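Monomethylamine corrinoid protein 1 (Methanosarcina barkeri, PDB 3EZX) carries methyl groups on a bound cobalt corrinoid from the methyltransferase MtmB to MtbA during methanogenesis from methylamine. Local coordinates at residues T114-N119 with K146-G151; V124-D129 with V136-K141; D164-L169 with C180-A185; V187-I192 with D198-N203. All blocks are in the same frame, centred on the assembly; numbering follows the deposited sequence.

Interaction 1. Residues T114-N119 with K146-G151; sequences TMLGAN and KVLLVG
Helix 107-118 packs on the parallel sheet of the Rossmann-like corrinoid-binding domain here, and L116, near the end of that helix, meets L148 and V150 of strand 147-152. L116 and V150 reach toward each other tip to tip, L116 CD1 lying 3.4 Å from V150 CG2. The same methyl approaches L148 more loosely, with L116 CD1 4.5 Å from L148 CD2. L148 and V150 stand two residues apart on one face of the strand, and a single leucine branch meets both. The leucine is extended at its second torsion (chi2 -180°), which carries CD1 out toward the strand. In V150 the touching branch is CG2, set anti to the carbonyl carbon, while CG1 takes the place anti to the backbone N. The surroundings are also apolar: A95 and F121 touch L116, and A211 of helix 204-213 touches both L116 and L148. V150 belongs to the corrinoid pocket, its side chain about 3 Å from the bound cobamide. The contact is wholly aliphatic and buried, and so rests on dispersion and on the exclusion of water, with shape rather than polarity setting the fit between helix and sheet behind the pocket.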
loop_
_atom_site.group_PDB
_atom_site.type_symbol
_atom_site.label_atom_id
_atom_site.label_comp_id
_atom_site.label_asym_id
_atom_site.label_seq_id
_atom_site.Cartn_x
_atom_site.Cartn_y
_atom_site.Cartn_z
ATOM N N THR A 114 0.146 7.328 -0.867
ATOM C CA THR A 114 1.060 8.449 -0.934
ATOM C C THR A 114 1.505 8.626 -2.373
ATOM O O THR A 114 1.498 9.736 -2.893
ATOM C CB THR A 114 2.301 8.247 -0.044
ATOM O OG1 THR A 114 1.918 8.238 1.336
ATOM C CG2 THR A 114 3.300 9.359 -0.285
ATOM N N MET A 115 1.883 7.533 -3.026
ATOM C CA MET A 115 2.319 7.635 -4.407
ATOM C C MET A 115 1.192 8.215 -5.239
ATOM O O MET A 115 1.384 9.209 -5.946
ATOM C CB MET A 115 2.764 6.277 -4.919
ATOM C CG MET A 115 3.990 5.791 -4.178
ATOM S SD MET A 115 5.529 6.694 -4.561
ATOM C CE MET A 115 5.242 8.393 -3.928
ATOM N N LEU A 116 0.018 7.596 -5.168
ATOM C CA LEU A 116 -1.123 8.146 -5.871
ATOM C C LEU A 116 -1.237 9.501 -5.200
ATOM O O LEU A 116 -1.018 9.611 -3.997
ATOM C CB LEU A 116 -2.375 7.324 -5.591
ATOM C CG LEU A 116 -2.430 5.985 -6.311
ATOM C CD1 LEU A 116 -3.719 5.282 -5.954
ATOM C CD2 LEU A 116 -2.333 6.221 -7.804
ATOM N N GLY A 117 -1.564 10.533 -5.958
ATOM C CA GLY A 117 -1.655 11.844 -5.350
ATOM C C GLY A 117 -0.353 12.551 -5.639
ATOM O O GLY A 117 -0.346 13.699 -6.082
ATOM N N ALA A 118 0.756 11.864 -5.382
ATOM C CA ALA A 118 2.067 12.425 -5.665
ATOM C C ALA A 118 2.207 12.337 -7.178
ATOM O O ALA A 118 3.060 12.987 -7.780
ATOM C CB ALA A 118 3.151 11.608 -4.987
ATOM N N ASN A 119 1.350 11.517 -7.780
ATOM C CA ASN A 119 1.330 11.333 -9.221
ATOM C C ASN A 119 0.048 11.881 -9.839
ATOM O O ASN A 119 -0.560 11.252 -10.711
ATOM C CB ASN A 119 1.495 9.857 -9.573
ATOM C CG ASN A 119 2.933 9.411 -9.500
ATOM O OD1 ASN A 119 3.801 9.969 -10.169
ATOM N ND2 ASN A 119 3.199 8.402 -8.685
ATOM N N LYS A 146 -14.345 11.066 -12.374
ATOM C CA LYS A 146 -13.202 10.181 -12.548
ATOM C C LYS A 146 -12.866 9.550 -11.202
ATOM O O LYS A 146 -12.280 10.202 -10.336
ATOM C CB LYS A 146 -12.009 10.981 -13.065
ATOM C CG LYS A 146 -11.067 10.192 -13.952
ATOM C CD LYS A 146 -11.753 9.764 -15.239
ATOM C CE LYS A 146 -10.763 9.135 -16.207
ATOM N NZ LYS A 146 -11.415 8.697 -17.473
ATOM N N VAL A 147 -13.226 8.282 -11.022
ATOM C CA VAL A 147 -12.977 7.613 -9.747
ATOM C C VAL A 147 -12.253 6.274 -9.844
ATOM O O VAL A 147 -12.585 5.431 -10.678
ATOM C CB VAL A 147 -14.306 7.405 -8.978
ATOM C CG1 VAL A 147 -14.072 6.610 -7.707
ATOM C CG2 VAL A 147 -14.922 8.758 -8.634
ATOM N N LEU A 148 -11.255 6.106 -8.977
ATOM C CA LEU A 148 -10.454 4.885 -8.899
ATOM C C LEU A 148 -10.534 4.310 -7.491
ATOM O O LEU A 148 -10.215 4.990 -6.516
ATOM C CB LEU A 148 -8.985 5.174 -9.228
ATOM C CG LEU A 148 -7.975 4.046 -8.970
ATOM C CD1 LEU A 148 -8.324 2.811 -9.798
ATOM C CD2 LEU A 148 -6.575 4.540 -9.312
ATOM N N LEU A 149 -10.966 3.060 -7.387
ATOM C CA LEU A 149 -11.067 2.409 -6.092
ATOM C C LEU A 149 -9.815 1.577 -5.853
ATOM O O LEU A 149 -9.623 0.540 -6.488
ATOM C CB LEU A 149 -12.309 1.515 -6.036
ATOM C CG LEU A 149 -13.645 2.237 -6.250
ATOM C CD1 LEU A 149 -14.796 1.242 -6.140
ATOM C CD2 LEU A 149 -13.799 3.357 -5.223
ATOM N N VAL A 150 -8.967 2.045 -4.939
ATOM C CA VAL A 150 -7.722 1.362 -4.594
ATOM C C VAL A 150 -7.892 0.596 -3.274
ATOM O O VAL A 150 -7.957 1.200 -2.201
ATOM C CB VAL A 150 -6.562 2.380 -4.429
ATOM C CG1 VAL A 150 -5.237 1.650 -4.352
ATOM C CG2 VAL A 150 -6.566 3.375 -5.576
ATOM N N GLY A 151 -7.954 -0.731 -3.352
ATOM C CA GLY A 151 -8.133 -1.526 -2.146
ATOM C C GLY A 151 -6.975 -2.415 -1.713
ATOM O O GLY A 151 -6.264 -2.985 -2.541
#

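Interaction 2. Residues V124-D129 with V136-K141; sequences VDLGVD and VEEAAK
D125 OD1 takes two hydrogen bonds at the turn that presents L126 to E138: one from H109 NE2, the other from G127 N, 3.0 Å from D125 OD1 with an N-H...O angle of 148°. The G127 bond makes an Asx turn. It reaches the carboxylate oxygen on its anti side, 23° out of the carboxylate plane. The positive phi of G127 suits a residue without a side chain. V124 and L126, flanking D125, both extend toward helix 132-141, where E138 receives them. V124 CG1 comes to 3.7 Å from E138 OE2, the two side chains arriving from opposite directions. L126 slides past the glutamate instead, its CD2 4.1 Å from E138 OE1 and equally far from E138 CG. The glutamate chain leaves the helix with CG anti to the backbone N and then bends at chi2 (61°), which lays its methylene and carboxylate against the two methyl groups. One turn on, K141 NZ stands 3.5 Å from E138 OE1 in a weak bond that is part of a salt bridge. E138 also touches I96 of strand 94-99. The helix belongs to the crossover from strand 122-125 to strand 147-152. Across the contact itself the glutamate offers van der Waals surface to valine and leucine, and its negative charge is probably partly offset by K141, at the surface of the domain.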
loop_
_atom_site.group_PDB
_atom_site.type_symbol
_atom_site.label_atom_id
_atom_site.label_comp_id
_atom_site.label_asym_id
_atom_site.label_seq_id
_atom_site.Cartn_x
_atom_site.Cartn_y
_atom_site.Cartn_z
ATOM N N VAL A 124 -8.601 10.248 -1.117
ATOM C CA VAL A 124 -9.717 10.016 -0.207
ATOM C C VAL A 124 -9.352 8.712 0.505
ATOM O O VAL A 124 -9.691 7.618 0.047
ATOM C CB VAL A 124 -11.052 9.840 -0.954
ATOM C CG1 VAL A 124 -12.183 9.632 0.047
ATOM C CG2 VAL A 124 -11.336 11.066 -1.791
ATOM N N ASP A 125 -8.635 8.852 1.617
ATOM C CA ASP A 125 -8.158 7.724 2.417
ATOM C C ASP A 125 -9.188 7.302 3.465
ATOM O O ASP A 125 -9.351 7.983 4.474
ATOM C CB ASP A 125 -6.862 8.135 3.122
ATOM C CG ASP A 125 -6.045 6.954 3.591
ATOM O OD1 ASP A 125 -6.635 5.909 3.939
ATOM O OD2 ASP A 125 -4.804 7.083 3.625
ATOM N N LEU A 126 -9.862 6.175 3.239
ATOM C CA LEU A 126 -10.872 5.696 4.183
ATOM C C LEU A 126 -10.309 5.030 5.448
ATOM O O LEU A 126 -11.053 4.761 6.394
ATOM C CB LEU A 126 -11.836 4.729 3.483
ATOM C CG LEU A 126 -12.663 5.296 2.322
ATOM C CD1 LEU A 126 -13.698 4.269 1.871
ATOM C CD2 LEU A 126 -13.356 6.581 2.759
ATOM N N GLY A 127 -9.003 4.776 5.468
ATOM C CA GLY A 127 -8.386 4.142 6.621
ATOM C C GLY A 127 -8.341 2.632 6.470
ATOM O O GLY A 127 -8.232 2.132 5.353
ATOM N N VAL A 128 -8.429 1.905 7.584
ATOM C CA VAL A 128 -8.396 0.440 7.563
ATOM C C VAL A 128 -9.690 -0.156 8.109
ATOM O O VAL A 128 -10.506 0.552 8.701
ATOM C CB VAL A 128 -7.222 -0.126 8.420
ATOM C CG1 VAL A 128 -5.897 0.427 7.935
ATOM C CG2 VAL A 128 -7.431 0.211 9.891
ATOM N N ASP A 129 -9.878 -1.459 7.914
ATOM C CA ASP A 129 -11.067 -2.131 8.427
ATOM C C ASP A 129 -12.334 -1.450 7.904
ATOM O O ASP A 129 -13.330 -1.329 8.614
ATOM C CB ASP A 129 -11.016 -2.108 9.964
ATOM C CG ASP A 129 -12.219 -2.763 10.611
ATOM O OD1 ASP A 129 -12.605 -3.866 10.177
ATOM O OD2 ASP A 129 -12.765 -2.172 11.570
ATOM N N VAL A 136 -18.711 1.679 -1.046
ATOM C CA VAL A 136 -19.766 1.841 -2.037
ATOM C C VAL A 136 -20.445 3.191 -1.829
ATOM O O VAL A 136 -20.780 3.878 -2.789
ATOM C CB VAL A 136 -20.832 0.732 -1.922
ATOM C CG1 VAL A 136 -21.959 0.990 -2.906
ATOM C CG2 VAL A 136 -20.205 -0.616 -2.198
ATOM N N GLU A 137 -20.648 3.568 -0.571
ATOM C CA GLU A 137 -21.280 4.843 -0.268
ATOM C C GLU A 137 -20.390 5.988 -0.724
ATOM O O GLU A 137 -20.877 7.008 -1.216
ATOM C CB GLU A 137 -21.567 4.962 1.234
ATOM C CG GLU A 137 -22.889 4.333 1.652
ATOM C CD GLU A 137 -23.142 4.407 3.148
ATOM O OE1 GLU A 137 -22.877 5.471 3.749
ATOM O OE2 GLU A 137 -23.619 3.403 3.720
ATOM N N GLU A 138 -19.083 5.808 -0.570
ATOM C CA GLU A 138 -18.122 6.828 -0.965
ATOM C C GLU A 138 -18.118 6.962 -2.484
ATOM O O GLU A 138 -18.064 8.072 -3.018
ATOM C CB GLU A 138 -16.725 6.450 -0.474
ATOM C CG GLU A 138 -15.721 7.593 -0.484
ATOM C CD GLU A 138 -16.147 8.744 0.410
ATOM O OE1 GLU A 138 -16.752 8.476 1.470
ATOM O OE2 GLU A 138 -15.867 9.912 0.063
ATOM N N ALA A 139 -18.185 5.825 -3.172
ATOM C CA ALA A 139 -18.188 5.812 -4.632
ATOM C C ALA A 139 -19.455 6.457 -5.188
ATOM O O ALA A 139 -19.425 7.095 -6.241
ATOM C CB ALA A 139 -18.063 4.382 -5.142
ATOM N N ALA A 140 -20.564 6.285 -4.475
ATOM C CA ALA A 140 -21.848 6.844 -4.884
ATOM C C ALA A 140 -21.823 8.367 -4.847
ATOM O O ALA A 140 -22.307 9.024 -5.766
ATOM C CB ALA A 140 -22.959 6.317 -3.976
ATOM N N LYS A 141 -21.259 8.925 -3.779
ATOM C CA LYS A 141 -21.168 10.374 -3.621
ATOM C C LYS A 141 -20.384 10.983 -4.776
ATOM O O LYS A 141 -20.536 12.164 -5.083
ATOM C CB LYS A 141 -20.462 10.730 -2.306
ATOM C CG LYS A 141 -21.086 10.133 -1.052
ATOM C CD LYS A 141 -20.221 10.404 0.174
ATOM C CE LYS A 141 -20.720 9.644 1.395
ATOM N NZ LYS A 141 -19.793 9.773 2.558
#

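Interaction 3. Residues D164-L169 with C180-A185; sequences DLMDRL and CMFGGA
Helix 161-171 runs back over strand 179-183, the segment axes 11.4 Å apart at closest approach and 170° between their directions, with M166 and C180 nearest in the backbone. The edge of the F182 ring takes two side chains. L165, its CG anti to the backbone N (chi1 178°), brings CD2 to 3.6 Å from F182 CZ. M166 slides past the ring in the opposite sense, and its SD sits 5.1 Å from the F182 centroid, 89° off the ring normal: an edge-on Met-aromatic contact. Bends at chi2 and chi3 turn the methionine end onto C180 as well, with M166 SD 3.6 Å from C180 SG and M166 CE 3.6 Å from C180 CB. L169 CD1 approaches the same thiol, 3.7 Å from C180 SG. With alanine in place of M166, the sulfur and methyl would be gone, and the F182 edge and C180 would probably lose a shared neighbour, leaving a gap under the helix. L165 also touches V136 of helix 132-141; L169 and C180 meet L149 of strand 147-152, and F98 of strand 94-99 touches L165 and F182. In chain order the helix lies in the crossover from strand 147-152 to strand 179-183.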
loop_
_atom_site.group_PDB
_atom_site.type_symbol
_atom_site.label_atom_id
_atom_site.label_comp_id
_atom_site.label_asym_id
_atom_site.label_seq_id
_atom_site.Cartn_x
_atom_site.Cartn_y
_atom_site.Cartn_z
ATOM N N ASP A 164 -17.247 -9.590 -2.726
ATOM C CA ASP A 164 -18.498 -8.990 -2.287
ATOM C C ASP A 164 -18.555 -7.525 -2.708
ATOM O O ASP A 164 -19.561 -7.066 -3.241
ATOM C CB ASP A 164 -18.627 -9.106 -0.764
ATOM C CG ASP A 164 -19.813 -8.330 -0.211
ATOM O OD1 ASP A 164 -19.802 -7.081 -0.277
ATOM O OD2 ASP A 164 -20.759 -8.970 0.293
ATOM N N LEU A 165 -17.473 -6.794 -2.468
ATOM C CA LEU A 165 -17.424 -5.387 -2.836
ATOM C C LEU A 165 -17.791 -5.225 -4.310
ATOM O O LEU A 165 -18.729 -4.499 -4.649
ATOM C CB LEU A 165 -16.026 -4.822 -2.561
ATOM C CG LEU A 165 -15.709 -3.367 -2.922
ATOM C CD1 LEU A 165 -16.784 -2.425 -2.390
ATOM C CD2 LEU A 165 -14.342 -3.007 -2.345
ATOM N N MET A 166 -17.059 -5.906 -5.187
ATOM C CA MET A 166 -17.341 -5.824 -6.614
ATOM C C MET A 166 -18.795 -6.192 -6.891
ATOM O O MET A 166 -19.466 -5.534 -7.688
ATOM C CB MET A 166 -16.406 -6.745 -7.407
ATOM C CG MET A 166 -14.977 -6.249 -7.466
ATOM S SD MET A 166 -14.883 -4.522 -7.988
ATOM C CE MET A 166 -14.437 -4.691 -9.703
ATOM N N ASP A 167 -19.284 -7.234 -6.226
ATOM C CA ASP A 167 -20.666 -7.649 -6.423
ATOM C C ASP A 167 -21.647 -6.568 -5.974
ATOM O O ASP A 167 -22.700 -6.390 -6.587
ATOM C CB ASP A 167 -20.961 -8.951 -5.670
ATOM C CG ASP A 167 -20.163 -10.129 -6.197
ATOM O OD1 ASP A 167 -19.978 -10.224 -7.430
ATOM O OD2 ASP A 167 -19.733 -10.970 -5.378
ATOM N N ARG A 168 -21.304 -5.843 -4.912
ATOM C CA ARG A 168 -22.181 -4.793 -4.403
ATOM C C ARG A 168 -22.150 -3.546 -5.271
ATOM O O ARG A 168 -23.107 -2.775 -5.286
ATOM C CB ARG A 168 -21.812 -4.422 -2.961
ATOM C CG ARG A 168 -21.917 -5.573 -1.968
ATOM C CD ARG A 168 -23.235 -6.326 -2.113
ATOM N NE ARG A 168 -23.021 -7.759 -2.329
ATOM C CZ ARG A 168 -23.986 -8.631 -2.613
ATOM N NH1 ARG A 168 -25.245 -8.224 -2.721
ATOM N NH2 ARG A 168 -23.690 -9.914 -2.791
ATOM N N LEU A 169 -21.054 -3.344 -5.993
ATOM C CA LEU A 169 -20.943 -2.180 -6.862
ATOM C C LEU A 169 -21.867 -2.357 -8.058
ATOM O O LEU A 169 -22.371 -1.380 -8.614
ATOM C CB LEU A 169 -19.501 -1.992 -7.344
ATOM C CG LEU A 169 -18.431 -1.668 -6.300
ATOM C CD1 LEU A 169 -17.115 -1.378 -7.005
ATOM C CD2 LEU A 169 -18.860 -0.464 -5.470
ATOM N N CYS A 180 -11.527 -0.178 -10.788
ATOM C CA CYS A 180 -11.140 -0.846 -9.542
ATOM C C CYS A 180 -9.786 -1.550 -9.558
ATOM O O CYS A 180 -9.544 -2.428 -10.382
ATOM C CB CYS A 180 -12.211 -1.867 -9.148
ATOM S SG CYS A 180 -13.805 -1.149 -8.745
ATOM N N MET A 181 -8.919 -1.170 -8.624
ATOM C CA MET A 181 -7.593 -1.769 -8.504
ATOM C C MET A 181 -7.395 -2.295 -7.083
ATOM O O MET A 181 -7.435 -1.530 -6.118
ATOM C CB MET A 181 -6.501 -0.736 -8.841
ATOM C CG MET A 181 -5.069 -1.280 -8.765
ATOM S SD MET A 181 -3.778 -0.086 -9.248
ATOM C CE MET A 181 -3.721 0.957 -7.810
ATOM N N PHE A 182 -7.202 -3.605 -6.955
ATOM C CA PHE A 182 -6.976 -4.217 -5.652
ATOM C C PHE A 182 -5.523 -4.685 -5.545
ATOM O O PHE A 182 -4.887 -4.979 -6.552
ATOM C CB PHE A 182 -7.919 -5.407 -5.430
ATOM C CG PHE A 182 -9.358 -5.020 -5.231
ATOM C CD1 PHE A 182 -10.263 -5.066 -6.288
ATOM C CD2 PHE A 182 -9.810 -4.610 -3.980
ATOM C CE1 PHE A 182 -11.595 -4.707 -6.101
ATOM C CE2 PHE A 182 -11.138 -4.248 -3.781
ATOM C CZ PHE A 182 -12.034 -4.298 -4.843
ATOM N N GLY A 183 -4.998 -4.738 -4.325
ATOM C CA GLY A 183 -3.624 -5.177 -4.127
ATOM C C GLY A 183 -3.409 -5.771 -2.747
ATOM O O GLY A 183 -4.368 -6.005 -2.012
ATOM N N GLY A 184 -2.157 -6.025 -2.384
ATOM C CA GLY A 184 -1.892 -6.583 -1.070
ATOM C C GLY A 184 -0.771 -7.604 -1.011
ATOM O O GLY A 184 0.251 -7.382 -0.357
ATOM N N ALA A 185 -0.976 -8.724 -1.694
ATOM C CA ALA A 185 -0.021 -9.829 -1.754
ATOM C C ALA A 185 -0.857 -11.077 -1.976
ATOM O O ALA A 185 -0.587 -11.859 -2.884
ATOM C CB ALA A 185 0.778 -9.949 -0.453
#

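Interaction 4. Residues V187-I192 with D198-N203; sequences VSDKWI and DATAEN
I192, on the helix that follows strand 179-183, lies against the backbone of A199 and the side chain of T200. Its CD1 is 3.0 Å and its CG2 3.5 Å from A199 O, so both branches bear on one carbonyl oxygen. I192 CG1 also meets T200 CG2 at 3.8 Å, the two side chains crossing at a slant. D189 OD1 meets the same T200 methyl, 3.2 Å from T200 CG2, a contact of a carboxylate oxygen with a methyl group. V187 completes the shell, its CG1 4.2 Å from T200 OG1. With OG1 anti to the backbone N (chi1 170°), T200 holds its hydroxyl away from I192 and D189, within weak hydrogen-bonding range of F182 O. If I192 were an alanine, the groove between helix and loop would probably be left underfilled, and the T200 methyl would lose an aliphatic neighbour. Further out, S188 caps the start of the helix: W191 N donates to S188 OG at 3.2 Å, nearly straight at 172°. At the two ends of the loop, D198 pairs with the charge of R175, and N203 OD1 caps helix 204-213 through E206 N. The contact is van der Waals in kind, aliphatic groups lying against oxygens and a methyl, with no polar bond made between helix and loop, next to the cobamide-binding residues A201, E202 and N203.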
loop_
_atom_site.group_PDB
_atom_site.type_symbol
_atom_site.label_atom_id
_atom_site.label_comp_id
_atom_site.label_asym_id
_atom_site.label_seq_id
_atom_site.Cartn_x
_atom_site.Cartn_y
_atom_site.Cartn_z
ATOM N N VAL A 187 -3.451 -11.105 -3.189
ATOM C CA VAL A 187 -4.153 -10.783 -4.426
ATOM C C VAL A 187 -3.318 -11.212 -5.627
ATOM O O VAL A 187 -2.187 -10.751 -5.809
ATOM C CB VAL A 187 -4.431 -9.268 -4.537
ATOM C CG1 VAL A 187 -5.093 -8.950 -5.868
ATOM C CG2 VAL A 187 -5.315 -8.821 -3.393
ATOM N N SER A 188 -3.889 -12.094 -6.441
ATOM C CA SER A 188 -3.217 -12.608 -7.628
ATOM C C SER A 188 -3.879 -12.083 -8.897
ATOM O O SER A 188 -5.023 -11.625 -8.863
ATOM C CB SER A 188 -3.266 -14.136 -7.627
ATOM O OG SER A 188 -4.608 -14.598 -7.622
ATOM N N ASP A 189 -3.158 -12.150 -10.013
ATOM C CA ASP A 189 -3.693 -11.696 -11.289
ATOM C C ASP A 189 -4.884 -12.562 -11.677
ATOM O O ASP A 189 -5.676 -12.202 -12.547
ATOM C CB ASP A 189 -2.606 -11.749 -12.365
ATOM C CG ASP A 189 -1.834 -10.447 -12.464
ATOM O OD1 ASP A 189 -1.978 -9.610 -11.550
ATOM O OD2 ASP A 189 -1.084 -10.255 -13.445
ATOM N N LYS A 190 -5.003 -13.702 -11.004
ATOM C CA LYS A 190 -6.097 -14.635 -11.233
ATOM C C LYS A 190 -7.352 -14.098 -10.549
ATOM O O LYS A 190 -8.391 -13.892 -11.181
ATOM C CB LYS A 190 -5.762 -16.007 -10.635
ATOM C CG LYS A 190 -4.414 -16.580 -11.048
ATOM C CD LYS A 190 -4.273 -18.016 -10.558
ATOM C CE LYS A 190 -2.887 -18.583 -10.835
ATOM N NZ LYS A 190 -1.848 -17.962 -9.970
ATOM N N TRP A 191 -7.232 -13.877 -9.244
ATOM C CA TRP A 191 -8.330 -13.381 -8.427
ATOM C C TRP A 191 -8.941 -12.081 -8.946
ATOM O O TRP A 191 -10.137 -11.845 -8.774
ATOM C CB TRP A 191 -7.843 -13.214 -6.983
ATOM C CG TRP A 191 -8.757 -12.441 -6.090
ATOM C CD1 TRP A 191 -8.621 -11.136 -5.719
ATOM C CD2 TRP A 191 -9.934 -12.925 -5.434
ATOM N NE1 TRP A 191 -9.638 -10.777 -4.870
ATOM C CE2 TRP A 191 -10.461 -11.855 -4.680
ATOM C CE3 TRP A 191 -10.599 -14.159 -5.415
ATOM C CZ2 TRP A 191 -11.616 -11.980 -3.904
ATOM C CZ3 TRP A 191 -11.751 -14.283 -4.642
ATOM C CH2 TRP A 191 -12.248 -13.197 -3.901
ATOM N N ILE A 192 -8.126 -11.251 -9.591
ATOM C CA ILE A 192 -8.603 -9.979 -10.125
ATOM C C ILE A 192 -9.736 -10.150 -11.136
ATOM O O ILE A 192 -10.706 -9.393 -11.123
ATOM C CB ILE A 192 -7.453 -9.191 -10.793
ATOM C CG1 ILE A 192 -6.407 -8.805 -9.744
ATOM C CG2 ILE A 192 -8.000 -7.946 -11.477
ATOM C CD1 ILE A 192 -6.929 -7.882 -8.655
ATOM N N ASP A 198 -10.173 -4.302 -12.397
ATOM C CA ASP A 198 -9.488 -3.746 -13.557
ATOM C C ASP A 198 -7.969 -3.867 -13.503
ATOM O O ASP A 198 -7.302 -3.720 -14.530
ATOM C CB ASP A 198 -9.860 -2.269 -13.741
ATOM C CG ASP A 198 -11.355 -2.053 -13.852
ATOM O OD1 ASP A 198 -11.776 -0.961 -14.291
ATOM O OD2 ASP A 198 -12.108 -2.975 -13.490
ATOM N N ALA A 199 -7.414 -4.129 -12.320
ATOM C CA ALA A 199 -5.964 -4.248 -12.205
ATOM C C ALA A 199 -5.418 -4.682 -10.845
ATOM O O ALA A 199 -6.094 -5.340 -10.048
ATOM C CB ALA A 199 -5.311 -2.927 -12.609
ATOM N N THR A 200 -4.161 -4.305 -10.624
ATOM C CA THR A 200 -3.407 -4.585 -9.407
ATOM C C THR A 200 -1.948 -4.222 -9.656
ATOM O O THR A 200 -1.526 -4.061 -10.799
ATOM C CB THR A 200 -3.465 -6.079 -9.005
ATOM O OG1 THR A 200 -2.519 -6.325 -7.954
ATOM C CG2 THR A 200 -3.143 -6.967 -10.192
ATOM N N ALA A 201 -1.186 -4.082 -8.580
ATOM C CA ALA A 201 0.228 -3.756 -8.680
ATOM C C ALA A 201 0.972 -4.575 -7.636
ATOM O O ALA A 201 0.356 -5.247 -6.808
ATOM C CB ALA A 201 0.446 -2.271 -8.444
ATOM N N GLU A 202 2.297 -4.528 -7.678
ATOM C CA GLU A 202 3.097 -5.281 -6.725
ATOM C C GLU A 202 3.856 -4.353 -5.796
ATOM O O GLU A 202 4.431 -4.795 -4.807
ATOM C CB GLU A 202 4.068 -6.197 -7.464
ATOM C CG GLU A 202 3.376 -7.278 -8.278
ATOM C CD GLU A 202 4.341 -8.049 -9.160
ATOM O OE1 GLU A 202 5.315 -8.620 -8.623
ATOM O OE2 GLU A 202 4.123 -8.084 -10.392
ATOM N N ASN A 203 3.860 -3.066 -6.120
ATOM C CA ASN A 203 4.534 -2.074 -5.292
ATOM C C ASN A 203 3.997 -0.677 -5.565
ATOM O O ASN A 203 3.279 -0.461 -6.539
ATOM C CB ASN A 203 6.053 -2.111 -5.513
ATOM C CG ASN A 203 6.440 -1.972 -6.971
ATOM O OD1 ASN A 203 6.120 -0.978 -7.623
ATOM N ND2 ASN A 203 7.143 -2.972 -7.489
#

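In the fold
The four contacts lie in one corrinoid-binding domain, and the first three reach its parallel sheet. Interactions 1 and 3 are joined by neighbouring strands, L149 O to M181 N and G151 O to G183 N each at 2.8 Å. Interaction 2, centred 12 Å from interaction 3, meets it between helices, where V136 CG2 is 3.5 Å from L169 CD2. Interaction 4 continues beyond the edge strand, with D198 N 2.8 Å from C180 O. Three of them reach the cobamide pocket: V150 and G151 in interaction 1, M181-A185 in interaction 3, A201-N203 in interaction 4. In interaction 2 the side chain of L126 lies about 13 Å from the bound cobamide.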